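Local atomic coordinates of HpcH/HpaI aldolase (Desulfitobacterium hafniense, PDB entry 3QZ6), a protein that belongs to the HpcH/HpaI aldolase family and folds as a TIM barrel, a closed ring of eight parallel strands, with two subunits in the assembly. Residues Gly122-Val125 with Thr126-Pro130; Thr244-Ala247 with Lys248-Thr252. All coordinates share one frame; numbering follows the deposited sequence.

Contact 1 (Gly122-Val125 with Thr126-Pro130); sequences GSIV and TDFKP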
ATOM      1  N   GLY A 122      30.105  14.216   2.354  1.00 26.91           N
ATOM      2  CA  GLY A 122      30.715  12.921   2.103  1.00 20.81           C
ATOM      3  C   GLY A 122      29.809  11.774   2.535  1.00 22.29           C
ATOM      4  O   GLY A 122      28.601  11.955   2.723  1.00 23.57           O
ATOM      5  N   SER A 123      30.393  10.594   2.695  1.00 19.17           N
ATOM      6  CA  SER A 123      29.642   9.451   3.194  1.00 20.71           C
ATOM      7  C   SER A 123      28.456   9.115   2.277  1.00 19.20           C
ATOM      8  O   SER A 123      28.668   8.730   1.128  1.00 18.37           O
ATOM      9  CB  SER A 123      29.222   9.711   4.635  1.00 21.54           C
ATOM     10  OG  SER A 123      30.389   9.976   5.422  1.00 23.72           O
ATOM     11  N   ILE A 124      27.224   9.263   2.757  1.00 17.45           N
ATOM     12  CA  ILE A 124      26.071   8.876   1.935  1.00 17.89           C
ATOM     13  C   ILE A 124      26.010   9.666   0.620  1.00 17.38           C
ATOM     14  O   ILE A 124      25.448   9.200  -0.373  1.00 18.55           O
ATOM     15  CB  ILE A 124      24.722   9.008   2.699  1.00 16.03           C
ATOM     16  CG1 ILE A 124      23.578   8.384   1.883  1.00 15.67           C
ATOM     17  CG2 ILE A 124      24.410  10.469   3.021  1.00 14.07           C
ATOM     18  CD1 ILE A 124      22.298   8.178   2.709  1.00 14.11           C
ATOM     19  N   VAL A 125      26.611  10.850   0.612  1.00 16.05           N
ATOM     20  CA  VAL A 125      26.585  11.717  -0.564  1.00 16.55           C
ATOM     21  C   VAL A 125      27.093  10.980  -1.800  1.00 19.03           C
ATOM     22  O   VAL A 125      26.529  11.096  -2.892  1.00 20.72           O
ATOM     23  CB  VAL A 125      27.416  13.005  -0.323  1.00 17.88           C
ATOM     24  CG1 VAL A 125      27.589  13.787  -1.621  1.00 19.48           C
ATOM     25  CG2 VAL A 125      26.744  13.870   0.752  1.00 17.39           C
ATOM     26  N   THR A 126      28.146  10.194  -1.618  1.00 17.01           N
ATOM     27  CA  THR A 126      28.727   9.456  -2.731  1.00 18.38           C
ATOM     28  C   THR A 126      28.356   7.985  -2.613  1.00 21.59           C
ATOM     29  O   THR A 126      29.055   7.115  -3.133  1.00 21.54           O
ATOM     30  CB  THR A 126      30.255   9.573  -2.726  1.00 21.05           C
ATOM     31  OG1 THR A 126      30.764   8.954  -1.543  1.00 21.12           O
ATOM     32  CG2 THR A 126      30.679  11.048  -2.742  1.00 20.91           C
ATOM     33  N   ASP A 127      27.261   7.707  -1.909  1.00 19.41           N
ATOM     34  CA  ASP A 127      26.838   6.321  -1.678  1.00 19.29           C
ATOM     35  C   ASP A 127      27.927   5.499  -1.002  1.00 23.75           C
ATOM     36  O   ASP A 127      28.051   4.302  -1.249  1.00 19.94           O
ATOM     37  CB  ASP A 127      26.401   5.661  -2.985  1.00 19.41           C
ATOM     38  CG  ASP A 127      25.121   6.265  -3.533  1.00 26.94           C
ATOM     39  OD1 ASP A 127      24.173   6.479  -2.740  1.00 28.56           O
ATOM     40  OD2 ASP A 127      25.062   6.544  -4.747  1.00 25.78           O
ATOM     41  N   PHE A 128      28.700   6.163  -0.143  1.00 21.33           N
ATOM     42  CA  PHE A 128      29.718   5.521   0.678  1.00 17.77           C
ATOM     43  C   PHE A 128      30.878   4.975  -0.139  1.00 25.09           C
ATOM     44  O   PHE A 128      31.629   4.133   0.345  1.00 26.16           O
ATOM     45  CB  PHE A 128      29.100   4.404   1.541  1.00 14.15           C
ATOM     46  CG  PHE A 128      27.927   4.866   2.383  1.00 20.06           C
ATOM     47  CD1 PHE A 128      28.131   5.628   3.527  1.00 16.61           C
ATOM     48  CD2 PHE A 128      26.629   4.538   2.020  1.00 19.16           C
ATOM     49  CE1 PHE A 128      27.056   6.059   4.303  1.00 18.06           C
ATOM     50  CE2 PHE A 128      25.544   4.957   2.792  1.00 19.69           C
ATOM     51  CZ  PHE A 128      25.763   5.720   3.934  1.00 17.33           C
ATOM     52  N   LYS A 129      31.021   5.459  -1.371  1.00 22.20           N
ATOM     53  CA  LYS A 129      32.089   5.008  -2.260  1.00 20.64           C
ATOM     54  C   LYS A 129      33.116   6.110  -2.462  1.00 25.24           C
ATOM     55  O   LYS A 129      32.783   7.295  -2.374  1.00 25.39           O
ATOM     56  CB  LYS A 129      31.512   4.582  -3.611  1.00 26.30           C
ATOM     57  CG  LYS A 129      30.720   3.291  -3.553  1.00 34.73           C
ATOM     58  CD  LYS A 129      30.018   2.999  -4.866  1.00 39.50           C
ATOM     59  CE  LYS A 129      29.263   1.687  -4.774  1.00 49.37           C
ATOM     60  NZ  LYS A 129      28.307   1.489  -5.895  1.00 53.24           N
ATOM     61  N   PRO A 130      34.378   5.729  -2.729  1.00 27.60           N
ATOM     62  CA  PRO A 130      35.409   6.745  -2.951  1.00 26.79           C
ATOM     63  C   PRO A 130      35.190   7.366  -4.313  1.00 27.91           C
ATOM     64  O   PRO A 130      34.705   6.671  -5.202  1.00 26.16           O
ATOM     65  CB  PRO A 130      36.721   5.936  -2.974  1.00 34.90           C
ATOM     66  CG  PRO A 130      36.347   4.520  -2.585  1.00 37.61           C
ATOM     67  CD  PRO A 130      34.897   4.364  -2.916  1.00 32.24           C
TER
HETATM   68  O   HOH W   1      26.224   9.131  -5.075  1.00 26.34           O
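The chain turns back on itself where S123 O receives F128 N at 2.9 Å and I124 O receives D127 N at 2.8 Å, two backbone bonds that tie S123 and I124 to the residues after V125. S123 O has a second donor, T126 N at 3.2 Å; the two N-H groups come from opposite faces of its carbonyl plane, so this one oxygen is gripped from both sides. D127 carries a positive phi (57°), and with F128 it occupies the corners of a type I' turn closed by K129 N on T126 O at 3.1 Å.

The ring of F128 lies over I124: CA of I124 is 3.9 Å from the ring centroid and 16° off its normal, a CH-pi contact offset toward the rim, while CB of I124 meets CZ at 3.7 Å. The two side chains run side by side in one direction. With CG beside its own backbone N (chi1 -54°), F128 turns its ring back toward the S123-I124 peptide. T126 OG1 donates to K129 O at 2.7 Å, in the carbonyl plane and on a lone pair, a side-chain tie across the same turn. A water donates to both V125 O (3.0 Å) and OD2 of D127, a carboxylate also salt-bridged to K63. V125 and T126 pack on W136 of helix 133-141. The paired six-to-one and five-to-two bonds form a Schellman motif, the left-handed D127 leading into the type I' turn.

Contact 2 (Thr244-Ala247 with Lys248-Thr252); sequences TYTA and KGVKT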
ATOM      1  N   THR A 244      -8.770   1.975  -5.048  1.00 21.33           N
ATOM      2  CA  THR A 244      -9.480   1.527  -6.235  1.00 23.66           C
ATOM      3  C   THR A 244      -9.574   0.000  -6.298  1.00 23.53           C
ATOM      4  O   THR A 244     -10.664  -0.552  -6.407  1.00 24.16           O
ATOM      5  CB  THR A 244      -8.830   2.077  -7.505  1.00 27.25           C
ATOM      6  OG1 THR A 244      -8.744   3.502  -7.398  1.00 25.30           O
ATOM      7  CG2 THR A 244      -9.663   1.712  -8.742  1.00 27.46           C
ATOM      8  N   TYR A 245      -8.434  -0.675  -6.221  1.00 22.61           N
ATOM      9  CA  TYR A 245      -8.412  -2.137  -6.226  1.00 23.48           C
ATOM     10  C   TYR A 245      -9.254  -2.710  -5.093  1.00 21.03           C
ATOM     11  O   TYR A 245     -10.094  -3.576  -5.320  1.00 20.93           O
ATOM     12  CB  TYR A 245      -6.972  -2.651  -6.125  1.00 23.75           C
ATOM     13  CG  TYR A 245      -6.827  -4.165  -6.028  1.00 24.26           C
ATOM     14  CD1 TYR A 245      -6.614  -4.948  -7.166  1.00 24.95           C
ATOM     15  CD2 TYR A 245      -6.899  -4.806  -4.804  1.00 26.72           C
ATOM     16  CE1 TYR A 245      -6.468  -6.345  -7.072  1.00 22.93           C
ATOM     17  CE2 TYR A 245      -6.744  -6.182  -4.693  1.00 31.81           C
ATOM     18  CZ  TYR A 245      -6.532  -6.949  -5.827  1.00 31.37           C
ATOM     19  OH  TYR A 245      -6.384  -8.321  -5.691  1.00 30.99           O
ATOM     20  N   THR A 246      -9.036  -2.242  -3.867  1.00 20.63           N
ATOM     21  CA  THR A 246      -9.745  -2.838  -2.732  1.00 19.45           C
ATOM     22  C   THR A 246     -11.260  -2.628  -2.829  1.00 24.51           C
ATOM     23  O   THR A 246     -12.035  -3.560  -2.628  1.00 25.70           O
ATOM     24  CB  THR A 246      -9.231  -2.320  -1.371  1.00 20.21           C
ATOM     25  OG1 THR A 246      -7.803  -2.378  -1.344  1.00 22.65           O
ATOM     26  CG2 THR A 246      -9.762  -3.193  -0.230  1.00 19.55           C
ATOM     27  N   ALA A 247     -11.682  -1.407  -3.143  1.00 23.99           N
ATOM     28  CA  ALA A 247     -13.108  -1.103  -3.186  1.00 23.40           C
ATOM     29  C   ALA A 247     -13.818  -1.948  -4.243  1.00 24.69           C
ATOM     30  O   ALA A 247     -14.926  -2.428  -4.018  1.00 25.80           O
ATOM     31  CB  ALA A 247     -13.345   0.389  -3.439  1.00 25.63           C
ATOM     32  N   LYS A 248     -13.171  -2.127  -5.390  1.00 22.46           N
ATOM     33  CA  LYS A 248     -13.740  -2.898  -6.494  1.00 25.40           C
ATOM     34  C   LYS A 248     -14.048  -4.349  -6.097  1.00 24.78           C
ATOM     35  O   LYS A 248     -15.159  -4.848  -6.306  1.00 25.94           O
ATOM     36  CB  LYS A 248     -12.792  -2.858  -7.693  1.00 27.74           C
ATOM     37  CG  LYS A 248     -13.355  -3.483  -8.968  1.00 40.30           C
ATOM     38  CD  LYS A 248     -12.333  -3.415 -10.099  1.00 49.05           C
ATOM     39  CE  LYS A 248     -12.767  -4.242 -11.300  1.00 56.40           C
ATOM     40  NZ  LYS A 248     -14.034  -3.723 -11.881  1.00 63.71           N
ATOM     41  N   GLY A 249     -13.068  -5.020  -5.506  1.00 24.80           N
ATOM     42  CA  GLY A 249     -13.250  -6.400  -5.090  1.00 24.87           C
ATOM     43  C   GLY A 249     -14.304  -6.547  -4.015  1.00 27.16           C
ATOM     44  O   GLY A 249     -15.157  -7.436  -4.076  1.00 25.75           O
ATOM     45  N   VAL A 250     -14.250  -5.670  -3.022  1.00 25.74           N
ATOM     46  CA  VAL A 250     -15.229  -5.689  -1.944  1.00 23.81           C
ATOM     47  C   VAL A 250     -16.645  -5.538  -2.506  1.00 27.87           C
ATOM     48  O   VAL A 250     -17.561  -6.253  -2.114  1.00 27.43           O
ATOM     49  CB  VAL A 250     -14.953  -4.575  -0.923  1.00 22.68           C
ATOM     50  CG1 VAL A 250     -16.131  -4.415   0.028  1.00 25.98           C
ATOM     51  CG2 VAL A 250     -13.679  -4.875  -0.167  1.00 20.78           C
ATOM     52  N   LYS A 251     -16.811  -4.614  -3.444  1.00 24.42           N
ATOM     53  CA  LYS A 251     -18.119  -4.367  -4.033  1.00 24.41           C
ATOM     54  C   LYS A 251     -18.613  -5.598  -4.799  1.00 26.93           C
ATOM     55  O   LYS A 251     -19.776  -5.984  -4.695  1.00 32.85           O
ATOM     56  CB  LYS A 251     -18.043  -3.147  -4.947  1.00 28.98           C
ATOM     57  CG  LYS A 251     -19.342  -2.749  -5.633  1.00 36.72           C
ATOM     58  CD  LYS A 251     -19.132  -1.428  -6.378  1.00 43.64           C
ATOM     59  CE  LYS A 251     -20.171  -1.198  -7.470  1.00 51.29           C
ATOM     60  NZ  LYS A 251     -21.476  -0.836  -6.883  1.00 59.27           N
ATOM     61  N   THR A 252     -17.721  -6.214  -5.566  1.00 26.39           N
ATOM     62  CA  THR A 252     -18.040  -7.443  -6.276  1.00 28.80           C
ATOM     63  C   THR A 252     -18.522  -8.502  -5.292  1.00 31.76           C
ATOM     64  O   THR A 252     -19.533  -9.155  -5.512  1.00 29.70           O
ATOM     65  CB  THR A 252     -16.821  -7.955  -7.062  1.00 28.24           C
ATOM     66  OG1 THR A 252     -16.539  -7.056  -8.147  1.00 31.72           O
ATOM     67  CG2 THR A 252     -17.066  -9.348  -7.610  1.00 25.50           C
TER
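V250 rests against T246, one turn earlier in a regular alpha helix: its N donates to T246 O at 3.1 Å. The valine can be followed outward from there. Its CB lies 3.5 Å from T246 O, with A247 O slightly farther off. CG1 lies anti to the backbone N (chi1 168°), which leaves CG2 beside that N, 3.2 Å from T246 O and 4.3 Å from T246 CG2, methyl to methyl. The side chain packs on A36 of the second subunit.

The same i to i+4 pattern recurs along the stretch. K248 N reaches T244 O at 3.1 Å and K251 N reaches A247 O at 2.9 Å, whereas G249 N to Y245 O is a weak bond at 3.3 Å. K251 ends in a salt bridge to E255, and T246 OG1 turns back to L242 O.

Helix 238-254 follows strand 232-237, the last of the barrel, and this part of it meets the other subunit. T246 packs on L38 there, while Y245 stacks on W235 and hydrogen-bonds through OH to S236, both from strand 232-237 of the second subunit, so the helix lies against the strand end of its partner.

How the contacts relate
Contact 1 comes first along the chain and closes before contact 2 opens. Their centres are about 45 Å apart, the nearest atoms about 32 Å, and they do not touch. Residues 122-130 belong to the long connection between the fourth and fifth barrel strands, 91-94 and 145-150, in the loop joining helix 100-110 to helix 133-141. Residues 244-252 lie on helix 238-254, after the eighth strand. Both are peripheral, centred about 24 Å and 28 Å from the centre of the chain. Their surroundings differ: contact 1 packs within its own subunit, whereas contact 2 takes part in the interface between the two subunits.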